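Local coordinates for ACT domain protein (Streptococcus pneumoniae, PDB 1ZPV) that is of unknown function but, as a homodimer with an ACT domain fold, probably plays a regulatory, small-molecule-sensing part, at residues C[59-63]-C[78-82]. Sequence-based numbering, arbitrary orientation. Where two conformers were deposited one is given.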
# COMPACT_ATOMS: atom_id res chain seq x y z
N PHE C 59 9.54 -4.48 -23.33
CA PHE C 59 9.65 -4.39 -21.87
C PHE C 59 11.00 -4.82 -21.34
O PHE C 59 11.35 -4.44 -20.23
CB PHE C 59 8.49 -5.13 -21.15
CG PHE C 59 7.22 -4.36 -21.16
CD1 PHE C 59 6.92 -3.47 -20.13
CD2 PHE C 59 6.37 -4.43 -22.26
CE1 PHE C 59 5.75 -2.70 -20.19
CE2 PHE C 59 5.20 -3.68 -22.34
CZ PHE C 59 4.88 -2.81 -21.30
N THR C 60 11.75 -5.63 -22.10
CA THR C 60 13.09 -5.99 -21.64
C THR C 60 13.93 -4.74 -21.56
O THR C 60 14.55 -4.48 -20.54
CB THR C 60 13.74 -7.00 -22.56
OG1 THR C 60 12.82 -8.10 -22.72
CG2 THR C 60 15.07 -7.49 -22.00
N TYR C 61 13.90 -3.96 -22.62
CA TYR C 61 14.61 -2.68 -22.68
C TYR C 61 14.07 -1.68 -21.65
O TYR C 61 14.86 -1.07 -20.90
CB TYR C 61 14.55 -2.07 -24.09
CG TYR C 61 15.10 -0.68 -24.15
CD1 TYR C 61 16.46 -0.42 -23.85
CD2 TYR C 61 14.29 0.39 -24.46
CE1 TYR C 61 16.96 0.89 -23.89
CE2 TYR C 61 14.78 1.68 -24.47
CZ TYR C 61 16.11 1.92 -24.20
OH TYR C 61 16.54 3.23 -24.24
N LEU C 62 12.74 -1.54 -21.59
CA LEU C 62 12.14 -0.53 -20.66
C LEU C 62 12.44 -0.78 -19.18
O LEU C 62 12.67 0.18 -18.39
CB LEU C 62 10.62 -0.39 -20.87
CG LEU C 62 10.18 0.11 -22.25
CD1 LEU C 62 8.65 -0.03 -22.40
CD2 LEU C 62 10.63 1.57 -22.56
N ARG C 63 12.41 -2.04 -18.79
CA ARG C 63 12.67 -2.41 -17.41
C ARG C 63 14.10 -1.99 -17.09
O ARG C 63 14.35 -1.33 -16.07
CB ARG C 63 12.45 -3.90 -17.17
CG ARG C 63 10.99 -4.31 -17.24
CD ARG C 63 10.75 -5.74 -16.76
NE ARG C 63 11.19 -6.76 -17.71
CZ ARG C 63 12.38 -7.37 -17.66
NH1 ARG C 63 13.26 -7.05 -16.72
NH2 ARG C 63 12.70 -8.30 -18.56
N ASN C 78 9.95 0.43 -10.95
CA ASN C 78 9.49 -0.86 -11.45
C ASN C 78 8.51 -0.58 -12.60
O ASN C 78 7.75 0.41 -12.54
CB ASN C 78 8.87 -1.69 -10.31
CG ASN C 78 9.94 -2.37 -9.39
OD1 ASN C 78 10.20 -3.58 -9.50
ND2 ASN C 78 10.55 -1.59 -8.51
N ILE C 79 8.56 -1.37 -13.66
CA ILE C 79 7.51 -1.26 -14.70
C ILE C 79 6.90 -2.63 -14.97
O ILE C 79 7.63 -3.64 -15.05
CB ILE C 79 8.01 -0.54 -15.99
CG1 ILE C 79 6.89 -0.39 -17.04
CG2 ILE C 79 9.31 -1.20 -16.55
CD1 ILE C 79 7.27 0.53 -18.23
N GLN C 80 5.56 -2.68 -15.10
CA GLN C 80 4.84 -3.92 -15.30
C GLN C 80 3.91 -3.72 -16.49
O GLN C 80 3.09 -2.81 -16.47
CB GLN C 80 4.03 -4.21 -14.03
CG GLN C 80 3.09 -5.39 -14.10
CD GLN C 80 3.83 -6.70 -14.30
OE1 GLN C 80 4.55 -7.16 -13.41
NE2 GLN C 80 3.67 -7.30 -15.48
N SER C 81 4.01 -4.57 -17.52
CA SER C 81 3.05 -4.53 -18.63
C SER C 81 1.67 -4.85 -18.06
O SER C 81 1.52 -5.81 -17.27
CB SER C 81 3.40 -5.57 -19.71
OG SER C 81 2.42 -5.54 -20.71
N ALA C 82 0.67 -4.12 -18.53
CA ALA C 82 -0.74 -4.37 -18.18
C ALA C 82 -1.28 -5.69 -18.79
O ALA C 82 -2.29 -6.22 -18.32
CB ALA C 82 -1.59 -3.20 -18.66
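The first turn of helix 59-72 runs back along the end of strand 75-81, outermost in the sheet of this chain; the axes of 59-63 and 78-81 approach to 8.9 Å, with 161° between their N-to-C directions. F59, at the start of the helix, directs its CA-CB bond at the strand. Its ring face receives the methylene of S81: S81 CB sits 3.6 Å from the ring centroid and 17° off the normal, a CH-pi contact whose closest atoms are F59 CZ and S81 CB at 3.5 Å. The edge of the same ring meets I79, with F59 CE1 4.1 Å from I79 CG1, and A6 of strand 4-12 also touches F59. Three residues on, the CA-CB bond of L62 is again directed at the strand, though the contact is looser: L62 CB to I79 CD1 is 4.4 Å, and M4 of strand 4-12 packs on the leucine too. R63 CA lies 5.9 Å from I79 CA; the arginine leaves sideways and, in the conformer given, brings R63 CG to 3.6 Å from I79 CG2. I79 and S81 thus face the helix, whereas N78 and Q80 direct their CA-CB bonds away from it and pack on N78 and K76 of the second subunit, respectively. This is the helix-on-sheet layer of the ACT fold (βαββαβ), here joining its second helix to its last strand. With 256 Å² buried and neither a hydrogen bond nor a salt bridge between them, these two segments are held together by van der Waals and CH-pi contact, without directional polar pairing.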